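Local coordinates for nucleosome assembly protein 1, putative (Plasmodium falciparum, PDB 3FS3) that probably binds histones and chromatin as a histone chaperone of the nucleosome assembly protein family, and forms a two-chain assembly through a long helix, at residues E64-D67 with Y68-K71; Y74-F77 with L78-K82; Q81-H84 with D85-G88; V273-T276 with I277-I281. All coordinates share one frame; numbering follows the deposited sequence.

How the contacts relate
Contacts 1, 2 and 3 follow one another along the single long helix 49-99 and all touch the second subunit, whereas contact 4 sits on helix 260-289, packed against the antiparallel sheet, and no other chain reaches it. Centres of contacts 1 and 4 lie about 31 Å apart. The first three are surface contacts, contacts 2 and 3 sharing Gln81 and Lys82; contact 4 is partly buried. Chemistry follows place: contact 1 sets carboxylates beside tyrosine rings, contact 2 packs one leucine obliquely on a tyrosine and another alongside an arginine, and contact 3 sets a methyl and a carbonyl oxygen over ring faces. Contact 4 is told chiefly by its backbone, where the helix widens.

Contact 1 (E64-D67 with Y68-K71); sequences EYYD and YESK
Glu69 lays its carboxylate between two tyrosines of the preceding turn. OE2 comes to the edge of the Tyr65 ring, 3.4 Å from Tyr65 CE2, with carboxylate and ring planes 76° apart; OE1 meets the Tyr66 ring at its edge and in its plane, 3.7 Å from Tyr66 CD1. Reaching both depends on an extended chain whose CG stands opposite the backbone N (chi1 -175°). Round the helix from there, Glu64 and Tyr68 run side by side, carboxylate and ring planes turned 46° against each other, with Glu64 OE2 lying 3.7 Å from Tyr68 CE2. The carbonyl of Tyr66 is gripped twice by one residue: Ser70 N at 2.9 Å and Ser70 OG at 2.8 Å reach Tyr66 O from opposite faces of its plane. Ordinary helical bonds carry the rest, among them Glu69 N to Tyr65 O at 2.8 Å. Further out, the second subunit takes up the polar ends: its Lys93 forms a salt bridge with Glu64, its Tyr284 bonds Glu69 OE2 and its Asp287 bonds Tyr66 OH. Aromatic C-H edges facing Glu69 should suit its negative charge, while the bond from Tyr284 probably fixes the rotation of the carboxylate against the two ring edges.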
loop_
_atom_site.group_PDB
_atom_site.type_symbol
_atom_site.label_atom_id
_atom_site.label_comp_id
_atom_site.label_asym_id
_atom_site.label_seq_id
_atom_site.Cartn_x
_atom_site.Cartn_y
_atom_site.Cartn_z
ATOM N N GLU A 64 25.242 -3.160 -1.375
ATOM C CA GLU A 64 25.125 -3.284 0.073
ATOM C C GLU A 64 23.679 -2.978 0.486
ATOM O O GLU A 64 23.125 -3.627 1.377
ATOM C CB GLU A 64 26.080 -2.307 0.767
ATOM C CG GLU A 64 26.579 -2.790 2.112
ATOM C CD GLU A 64 27.282 -1.713 2.911
ATOM O OE1 GLU A 64 28.039 -0.916 2.316
ATOM O OE2 GLU A 64 27.089 -1.674 4.145
ATOM N N TYR A 65 23.069 -1.986 -0.158
ATOM C CA TYR A 65 21.688 -1.639 0.161
ATOM C C TYR A 65 20.778 -2.842 -0.085
ATOM O O TYR A 65 19.982 -3.223 0.781
ATOM C CB TYR A 65 21.191 -0.470 -0.695
ATOM C CG TYR A 65 19.745 -0.114 -0.400
ATOM C CD1 TYR A 65 19.424 0.814 0.592
ATOM C CD2 TYR A 65 18.699 -0.765 -1.054
ATOM C CE1 TYR A 65 18.105 1.082 0.927
ATOM C CE2 TYR A 65 17.372 -0.507 -0.725
ATOM C CZ TYR A 65 17.084 0.419 0.269
ATOM O OH TYR A 65 15.777 0.690 0.607
ATOM N N TYR A 66 20.899 -3.432 -1.271
ATOM C CA TYR A 66 20.087 -4.584 -1.652
ATOM C C TYR A 66 20.240 -5.771 -0.708
ATOM O O TYR A 66 19.282 -6.511 -0.484
ATOM C CB TYR A 66 20.406 -5.006 -3.088
ATOM C CG TYR A 66 19.881 -4.035 -4.132
ATOM C CD1 TYR A 66 18.559 -3.577 -4.084
ATOM C CD2 TYR A 66 20.695 -3.584 -5.173
ATOM C CE1 TYR A 66 18.061 -2.692 -5.046
ATOM C CE2 TYR A 66 20.208 -2.700 -6.142
ATOM C CZ TYR A 66 18.891 -2.261 -6.071
ATOM O OH TYR A 66 18.400 -1.403 -7.025
ATOM N N ASP A 67 21.438 -5.952 -0.155
ATOM C CA ASP A 67 21.669 -7.041 0.782
ATOM C C ASP A 67 20.821 -6.783 2.031
ATOM O O ASP A 67 20.044 -7.640 2.453
ATOM C CB ASP A 67 23.153 -7.138 1.163
ATOM C CG ASP A 67 24.030 -7.629 0.012
ATOM O OD1 ASP A 67 23.578 -8.511 -0.756
ATOM O OD2 ASP A 67 25.177 -7.147 -0.119
ATOM N N TYR A 68 20.960 -5.596 2.615
ATOM C CA TYR A 68 20.183 -5.257 3.797
ATOM C C TYR A 68 18.690 -5.316 3.496
ATOM O O TYR A 68 17.910 -5.827 4.296
ATOM C CB TYR A 68 20.549 -3.860 4.302
ATOM C CG TYR A 68 21.779 -3.837 5.169
ATOM C CD1 TYR A 68 21.843 -4.593 6.336
ATOM C CD2 TYR A 68 22.875 -3.060 4.830
ATOM C CE1 TYR A 68 22.977 -4.573 7.143
ATOM C CE2 TYR A 68 24.009 -3.030 5.629
ATOM C CZ TYR A 68 24.053 -3.788 6.785
ATOM O OH TYR A 68 25.172 -3.743 7.584
ATOM N N GLU A 69 18.291 -4.793 2.343
ATOM C CA GLU A 69 16.885 -4.805 1.977
ATOM C C GLU A 69 16.336 -6.234 1.888
ATOM O O GLU A 69 15.197 -6.486 2.272
ATOM C CB GLU A 69 16.666 -4.075 0.650
ATOM C CG GLU A 69 15.193 -3.950 0.266
ATOM C CD GLU A 69 14.992 -3.254 -1.065
ATOM O OE1 GLU A 69 15.440 -3.795 -2.096
ATOM O OE2 GLU A 69 14.391 -2.162 -1.077
ATOM N N SER A 70 17.138 -7.167 1.378
ATOM C CA SER A 70 16.697 -8.554 1.274
ATOM C C SER A 70 16.487 -9.115 2.669
ATOM O O SER A 70 15.554 -9.875 2.907
ATOM C CB SER A 70 17.733 -9.407 0.547
ATOM O OG SER A 70 17.890 -8.970 -0.784
ATOM N N LYS A 71 17.363 -8.734 3.591
ATOM C CA LYS A 71 17.252 -9.203 4.966
ATOM C C LYS A 71 16.029 -8.596 5.660
ATOM O O LYS A 71 15.403 -9.251 6.492
ATOM C CB LYS A 71 18.541 -8.890 5.731
ATOM C CG LYS A 71 19.752 -9.632 5.169
ATOM C CD LYS A 71 21.028 -9.343 5.949
ATOM C CE LYS A 71 22.191 -10.233 5.492
ATOM N NZ LYS A 71 22.585 -10.036 4.063
#

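Contact 2 (Y74-F77 with L78-K82); sequences YELF and LLRQK
Helix 49-99, the long helix that meets its counterpart in the second subunit, carries this pair of turns, in which Leu76 packs on Arg80 and Tyr74 on Leu78. Leu76 and Arg80 lie side by side and point the same way. The methyl Leu76 CD1 sits over one face of the guanidinium, 3.8 Å from Arg80 NE and 4.0 Å from Arg80 CZ. With CG beside its backbone N (chi1 -63°), the arginine runs out alongside Leu76, extended as far as NE, and its CG rests 3.4 Å from Leu76 O. On another side of the helix, Leu78 CD1 meets the Tyr74 ring at a slant, 3.8 Å from Tyr74 CE2. The tyrosine chi1 of -174° turns CG away from the backbone N and leans the ring toward the following turn. Gln81 CG, set by chi1, lies 3.0 Å from Phe77 O, the same oxygen that accepts its backbone N-H. Across the interface Leu76 packs on its counterpart Leu76 and Arg80 on Phe72, while Glu75 OE2 is hydrogen-bonded to Tyr83 OH and salt-bridged to Lys82 NZ, all of the second subunit. An i to i+4 flank turned to the second subunit is expected of the NAP-family dimerisation helix.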
loop_
_atom_site.group_PDB
_atom_site.type_symbol
_atom_site.label_atom_id
_atom_site.label_comp_id
_atom_site.label_asym_id
_atom_site.label_seq_id
_atom_site.Cartn_x
_atom_site.Cartn_y
_atom_site.Cartn_z
ATOM N N TYR A 74 13.020 -10.374 4.394
ATOM C CA TYR A 74 12.929 -11.682 5.031
ATOM C C TYR A 74 12.299 -11.558 6.416
ATOM O O TYR A 74 11.374 -12.303 6.749
ATOM C CB TYR A 74 14.312 -12.325 5.152
ATOM C CG TYR A 74 14.252 -13.742 5.673
ATOM C CD1 TYR A 74 13.707 -14.765 4.896
ATOM C CD2 TYR A 74 14.700 -14.054 6.954
ATOM C CE1 TYR A 74 13.607 -16.065 5.385
ATOM C CE2 TYR A 74 14.606 -15.347 7.451
ATOM C CZ TYR A 74 14.057 -16.348 6.663
ATOM O OH TYR A 74 13.948 -17.628 7.156
ATOM N N GLU A 75 12.793 -10.621 7.225
ATOM C CA GLU A 75 12.225 -10.437 8.556
ATOM C C GLU A 75 10.754 -10.008 8.486
ATOM O O GLU A 75 9.989 -10.259 9.412
ATOM C CB GLU A 75 13.037 -9.420 9.370
ATOM C CG GLU A 75 14.428 -9.911 9.763
ATOM C CD GLU A 75 15.063 -9.072 10.858
ATOM O OE1 GLU A 75 14.561 -9.099 12.002
ATOM O OE2 GLU A 75 16.063 -8.381 10.580
ATOM N N LEU A 76 10.358 -9.370 7.386
ATOM C CA LEU A 76 8.966 -8.953 7.217
ATOM C C LEU A 76 8.107 -10.190 6.928
ATOM O O LEU A 76 6.988 -10.306 7.412
ATOM C CB LEU A 76 8.836 -7.951 6.065
ATOM C CG LEU A 76 7.416 -7.462 5.734
ATOM C CD1 LEU A 76 6.800 -6.788 6.951
ATOM C CD2 LEU A 76 7.464 -6.488 4.565
ATOM N N PHE A 77 8.644 -11.111 6.134
ATOM C CA PHE A 77 7.935 -12.341 5.802
ATOM C C PHE A 77 7.700 -13.121 7.087
ATOM O O PHE A 77 6.602 -13.610 7.330
ATOM C CB PHE A 77 8.758 -13.191 4.830
ATOM C CG PHE A 77 8.746 -12.691 3.408
ATOM C CD1 PHE A 77 8.244 -11.430 3.094
ATOM C CD2 PHE A 77 9.260 -13.484 2.379
ATOM C CE1 PHE A 77 8.259 -10.961 1.776
ATOM C CE2 PHE A 77 9.279 -13.025 1.057
ATOM C CZ PHE A 77 8.776 -11.761 0.756
ATOM N N LEU A 78 8.743 -13.234 7.903
ATOM C CA LEU A 78 8.653 -13.939 9.173
ATOM C C LEU A 78 7.569 -13.320 10.036
ATOM O O LEU A 78 6.673 -14.007 10.530
ATOM C CB LEU A 78 9.981 -13.865 9.933
ATOM C CG LEU A 78 11.110 -14.819 9.542
ATOM C CD1 LEU A 78 12.360 -14.492 10.353
ATOM C CD2 LEU A 78 10.676 -16.257 9.795
ATOM N N LEU A 79 7.663 -12.007 10.203
ATOM C CA LEU A 79 6.728 -11.261 11.026
ATOM C C LEU A 79 5.279 -11.509 10.637
ATOM O O LEU A 79 4.467 -11.855 11.487
ATOM C CB LEU A 79 7.051 -9.765 10.955
ATOM C CG LEU A 79 6.374 -8.884 12.001
ATOM C CD1 LEU A 79 6.789 -9.344 13.404
ATOM C CD2 LEU A 79 6.759 -7.420 11.767
ATOM N N ARG A 80 4.953 -11.347 9.357
ATOM C CA ARG A 80 3.578 -11.561 8.909
ATOM C C ARG A 80 3.125 -13.021 9.083
ATOM O O ARG A 80 1.960 -13.281 9.369
ATOM C CB ARG A 80 3.412 -11.119 7.446
ATOM C CG ARG A 80 3.644 -9.613 7.190
ATOM C CD ARG A 80 3.177 -9.230 5.787
ATOM N NE ARG A 80 3.475 -7.848 5.400
ATOM C CZ ARG A 80 2.920 -6.770 5.948
ATOM N NH1 ARG A 80 2.029 -6.899 6.925
ATOM N NH2 ARG A 80 3.248 -5.560 5.506
ATOM N N GLN A 81 4.042 -13.969 8.925
ATOM C CA GLN A 81 3.697 -15.378 9.093
ATOM C C GLN A 81 3.369 -15.645 10.553
ATOM O O GLN A 81 2.330 -16.217 10.871
ATOM C CB GLN A 81 4.853 -16.285 8.663
ATOM C CG GLN A 81 5.195 -16.208 7.185
ATOM C CD GLN A 81 3.989 -16.434 6.299
ATOM O OE1 GLN A 81 3.038 -15.650 6.317
ATOM N NE2 GLN A 81 4.017 -17.512 5.518
ATOM N N LYS A 82 4.264 -15.222 11.437
ATOM C CA LYS A 82 4.079 -15.406 12.867
ATOM C C LYS A 82 2.688 -14.965 13.323
ATOM O O LYS A 82 1.954 -15.738 13.938
ATOM C CB LYS A 82 5.144 -14.618 13.631
ATOM C CG LYS A 82 4.889 -14.510 15.119
ATOM C CD LYS A 82 5.868 -13.545 15.761
ATOM C CE LYS A 82 5.445 -13.171 17.173
ATOM N NZ LYS A 82 6.396 -12.192 17.775
#

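Contact 3 (Q81-H84 with D85-G88); sequences QKYH and DLYG
Tyr83 and Tyr87 both carry CG beside their backbone N (chi1 -77° and -60°), and these settings bring the Tyr87 ring back against the preceding turn while the Tyr83 ring lies where Leu86 can reach it. Leu86 CD1 stands over one face of the Tyr83 ring in a CH-pi contact, 4.2 Å from the centroid, 24° off the ring normal and displaced toward the rim. Tyr83 O in turn sits over one face of the Tyr87 ring, displaced toward its rim, 3.1 Å from Tyr87 CD2, and accepts a bond from Tyr87 N at 2.8 Å. Tyr87 CZ closes to 4.0 Å from Tyr83 CB. All this belongs to helix 49-99, the dimerisation helix of the NAP fold, and the two tyrosines face the second subunit: its Glu75 bonds Tyr83 OH and, in a salt bridge, Lys82 NZ, its Phe72 meets the Tyr83 ring edge-to-face, and its Tyr65 lies against the Tyr87 ring. Lys82 CE, next to that amino group, lies 4.1 Å from Leu86 CD1. Gly88 N closes the last of these turns, bonding His84 O at 3.2 Å, and the His84 ring stands edge-to-face with Tyr147 of its own chain.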
loop_
_atom_site.group_PDB
_atom_site.type_symbol
_atom_site.label_atom_id
_atom_site.label_comp_id
_atom_site.label_asym_id
_atom_site.label_seq_id
_atom_site.Cartn_x
_atom_site.Cartn_y
_atom_site.Cartn_z
ATOM N N GLN A 81 4.042 -13.969 8.925
ATOM C CA GLN A 81 3.697 -15.378 9.093
ATOM C C GLN A 81 3.369 -15.645 10.553
ATOM O O GLN A 81 2.330 -16.217 10.871
ATOM C CB GLN A 81 4.853 -16.285 8.663
ATOM C CG GLN A 81 5.195 -16.208 7.185
ATOM C CD GLN A 81 3.989 -16.434 6.299
ATOM O OE1 GLN A 81 3.038 -15.650 6.317
ATOM N NE2 GLN A 81 4.017 -17.512 5.518
ATOM N N LYS A 82 4.264 -15.222 11.437
ATOM C CA LYS A 82 4.079 -15.406 12.867
ATOM C C LYS A 82 2.688 -14.965 13.323
ATOM O O LYS A 82 1.954 -15.738 13.938
ATOM C CB LYS A 82 5.144 -14.618 13.631
ATOM C CG LYS A 82 4.889 -14.510 15.119
ATOM C CD LYS A 82 5.868 -13.545 15.761
ATOM C CE LYS A 82 5.445 -13.171 17.173
ATOM N NZ LYS A 82 6.396 -12.192 17.775
ATOM N N TYR A 83 2.323 -13.724 13.024
ATOM C CA TYR A 83 1.019 -13.237 13.443
ATOM C C TYR A 83 -0.121 -13.916 12.704
ATOM O O TYR A 83 -1.211 -14.075 13.253
ATOM C CB TYR A 83 0.964 -11.710 13.325
ATOM C CG TYR A 83 1.701 -11.059 14.476
ATOM C CD1 TYR A 83 1.041 -10.759 15.668
ATOM C CD2 TYR A 83 3.083 -10.862 14.421
ATOM C CE1 TYR A 83 1.737 -10.290 16.778
ATOM C CE2 TYR A 83 3.790 -10.394 15.524
ATOM C CZ TYR A 83 3.111 -10.113 16.701
ATOM O OH TYR A 83 3.808 -9.677 17.806
ATOM N N HIS A 84 0.121 -14.331 11.466
ATOM C CA HIS A 84 -0.920 -15.037 10.740
ATOM C C HIS A 84 -1.298 -16.263 11.573
ATOM O O HIS A 84 -2.475 -16.581 11.715
ATOM C CB HIS A 84 -0.438 -15.505 9.372
ATOM C CG HIS A 84 -1.448 -16.337 8.645
ATOM N ND1 HIS A 84 -2.669 -15.837 8.240
ATOM C CD2 HIS A 84 -1.438 -17.643 8.287
ATOM C CE1 HIS A 84 -3.366 -16.800 7.664
ATOM N NE2 HIS A 84 -2.643 -17.905 7.680
ATOM N N ASP A 85 -0.286 -16.935 12.126
ATOM C CA ASP A 85 -0.497 -18.119 12.954
ATOM C C ASP A 85 -1.080 -17.785 14.320
ATOM O O ASP A 85 -1.757 -18.610 14.930
ATOM C CB ASP A 85 0.807 -18.904 13.127
ATOM C CG ASP A 85 1.197 -19.665 11.868
ATOM O OD1 ASP A 85 0.353 -20.428 11.344
ATOM O OD2 ASP A 85 2.345 -19.504 11.401
ATOM N N LEU A 86 -0.815 -16.579 14.810
ATOM C CA LEU A 86 -1.373 -16.168 16.091
ATOM C C LEU A 86 -2.856 -15.822 15.910
ATOM O O LEU A 86 -3.654 -16.027 16.817
ATOM C CB LEU A 86 -0.599 -14.970 16.658
ATOM C CG LEU A 86 0.812 -15.328 17.151
ATOM C CD1 LEU A 86 1.510 -14.100 17.685
ATOM C CD2 LEU A 86 0.727 -16.399 18.235
ATOM N N TYR A 87 -3.234 -15.310 14.741
ATOM C CA TYR A 87 -4.644 -14.969 14.499
ATOM C C TYR A 87 -5.509 -16.214 14.284
ATOM O O TYR A 87 -6.687 -16.242 14.665
ATOM C CB TYR A 87 -4.800 -14.055 13.272
ATOM C CG TYR A 87 -4.072 -12.728 13.347
ATOM C CD1 TYR A 87 -3.998 -12.006 14.543
ATOM C CD2 TYR A 87 -3.468 -12.187 12.219
ATOM C CE1 TYR A 87 -3.332 -10.774 14.607
ATOM C CE2 TYR A 87 -2.801 -10.952 12.269
ATOM C CZ TYR A 87 -2.736 -10.256 13.466
ATOM O OH TYR A 87 -2.058 -9.059 13.522
ATOM N N GLY A 88 -4.916 -17.231 13.661
ATOM C CA GLY A 88 -5.619 -18.473 13.374
ATOM C C GLY A 88 -6.542 -18.998 14.462
ATOM O O GLY A 88 -7.734 -19.180 14.216
#

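Contact 4 (V273-T276 with I277-I281); sequences VALT and IKERI
Thr276 and the residues a turn beyond it mark a change in the backbone bonding of helix 260-289. Up to Glu279 the pattern is alpha-helical: the N-H groups of Ile277, Lys278 and Glu279 bond the carbonyls of Val273, Ala274 and Leu275. Thr276 O then accepts two bonds. Arg280 N approaches at 2.7 Å from above the carbonyl plane, with an N-H to acceptor angle of 136°, while Ile281 N comes in that plane at 3.0 Å and a straighter 158°. The second bond spans five residues, and the turn at 277-281 widens accordingly.

Among the apolar contacts, Val273 and Ile277 run alongside each other, Val273 CG1 lying 4.2 Å from Ile277 CD1. Thr276 CG2 crosses Arg280 and stands 4.0 Å from Arg280 CB. It can do so because OG1 is turned beside the backbone N (chi1 -59°), where it bonds Glu272 O of the turn before and leaves the methyl pointing on along the helix.

Leu275 and Glu279 lie side by side in van der Waals contact, without a hydrogen bond: the carboxylate oxygen Glu279 OE1 rests against the leucine branch point, 3.4 Å from Leu275 CG.

Outward, Ala274 and Lys278 touch Leu160, and Ile277 touches Phe162, both on strand 158-164; Lys278 also makes a cation-pi contact with Phe158. Thr276 packs on Thr124 and Val125 of helix 123-126. A local pi-type turn, with one carbonyl shared between i+4 and i+5 donors, is here set into a helix that lies against the antiparallel sheet of the NAP domain.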
loop_
_atom_site.group_PDB
_atom_site.type_symbol
_atom_site.label_atom_id
_atom_site.label_comp_id
_atom_site.label_asym_id
_atom_site.label_seq_id
_atom_site.Cartn_x
_atom_site.Cartn_y
_atom_site.Cartn_z
ATOM N N VAL A 273 -12.558 -5.843 -3.706
ATOM C CA VAL A 273 -13.483 -6.548 -2.825
ATOM C C VAL A 273 -12.739 -7.623 -2.036
ATOM O O VAL A 273 -12.883 -7.721 -0.822
ATOM C CB VAL A 273 -14.612 -7.225 -3.625
ATOM C CG1 VAL A 273 -15.442 -8.109 -2.707
ATOM C CG2 VAL A 273 -15.488 -6.164 -4.279
ATOM N N ALA A 274 -11.934 -8.414 -2.740
ATOM C CA ALA A 274 -11.175 -9.492 -2.123
ATOM C C ALA A 274 -10.264 -8.975 -1.032
ATOM O O ALA A 274 -10.141 -9.582 0.033
ATOM C CB ALA A 274 -10.355 -10.209 -3.174
ATOM N N LEU A 275 -9.624 -7.849 -1.311
ATOM C CA LEU A 275 -8.704 -7.235 -0.372
ATOM C C LEU A 275 -9.439 -6.774 0.885
ATOM O O LEU A 275 -8.927 -6.894 1.992
ATOM C CB LEU A 275 -8.013 -6.042 -1.035
ATOM C CG LEU A 275 -6.657 -5.652 -0.451
ATOM C CD1 LEU A 275 -5.641 -6.755 -0.742
ATOM C CD2 LEU A 275 -6.193 -4.346 -1.070
ATOM N N THR A 276 -10.641 -6.241 0.701
ATOM C CA THR A 276 -11.434 -5.759 1.819
ATOM C C THR A 276 -11.867 -6.918 2.710
ATOM O O THR A 276 -11.860 -6.804 3.936
ATOM C CB THR A 276 -12.683 -5.006 1.328
ATOM O OG1 THR A 276 -12.280 -3.897 0.518
ATOM C CG2 THR A 276 -13.495 -4.491 2.500
ATOM N N ILE A 277 -12.245 -8.032 2.094
ATOM C CA ILE A 277 -12.669 -9.195 2.857
ATOM C C ILE A 277 -11.482 -9.737 3.631
ATOM O O ILE A 277 -11.577 -10.031 4.816
ATOM C CB ILE A 277 -13.227 -10.301 1.933
ATOM C CG1 ILE A 277 -14.578 -9.856 1.364
ATOM C CG2 ILE A 277 -13.349 -11.622 2.705
ATOM C CD1 ILE A 277 -15.224 -10.854 0.421
ATOM N N LYS A 278 -10.355 -9.844 2.941
ATOM C CA LYS A 278 -9.123 -10.354 3.520
ATOM C C LYS A 278 -8.552 -9.505 4.649
ATOM O O LYS A 278 -8.227 -10.017 5.715
ATOM C CB LYS A 278 -8.075 -10.497 2.409
ATOM C CG LYS A 278 -6.645 -10.707 2.883
ATOM C CD LYS A 278 -5.734 -10.994 1.692
ATOM C CE LYS A 278 -4.293 -11.240 2.116
ATOM N NZ LYS A 278 -3.630 -10.001 2.620
ATOM N N GLU A 279 -8.443 -8.204 4.422
ATOM C CA GLU A 279 -7.848 -7.321 5.420
ATOM C C GLU A 279 -8.806 -6.628 6.377
ATOM O O GLU A 279 -8.389 -6.163 7.434
ATOM C CB GLU A 279 -7.008 -6.258 4.718
ATOM C CG GLU A 279 -6.054 -6.812 3.683
ATOM C CD GLU A 279 -5.107 -5.759 3.153
ATOM O OE1 GLU A 279 -5.591 -4.733 2.624
ATOM O OE2 GLU A 279 -3.878 -5.958 3.270
ATOM N N ARG A 280 -10.080 -6.560 6.013
ATOM C CA ARG A 280 -11.059 -5.876 6.842
ATOM C C ARG A 280 -12.131 -6.745 7.484
ATOM O O ARG A 280 -12.247 -6.778 8.707
ATOM C CB ARG A 280 -11.716 -4.756 6.027
ATOM C CG ARG A 280 -10.940 -3.439 6.057
ATOM C CD ARG A 280 -10.998 -2.851 7.462
ATOM N NE ARG A 280 -10.551 -1.464 7.524
ATOM C CZ ARG A 280 -10.760 -0.662 8.564
ATOM N NH1 ARG A 280 -11.408 -1.109 9.628
ATOM N NH2 ARG A 280 -10.327 0.591 8.537
ATOM N N ILE A 281 -12.913 -7.438 6.665
ATOM C CA ILE A 281 -13.986 -8.291 7.165
ATOM C C ILE A 281 -13.482 -9.392 8.096
ATOM O O ILE A 281 -13.967 -9.546 9.212
ATOM C CB ILE A 281 -14.757 -8.949 5.996
ATOM C CG1 ILE A 281 -15.260 -7.868 5.032
ATOM C CG2 ILE A 281 -15.927 -9.771 6.526
ATOM C CD1 ILE A 281 -16.310 -6.946 5.620
#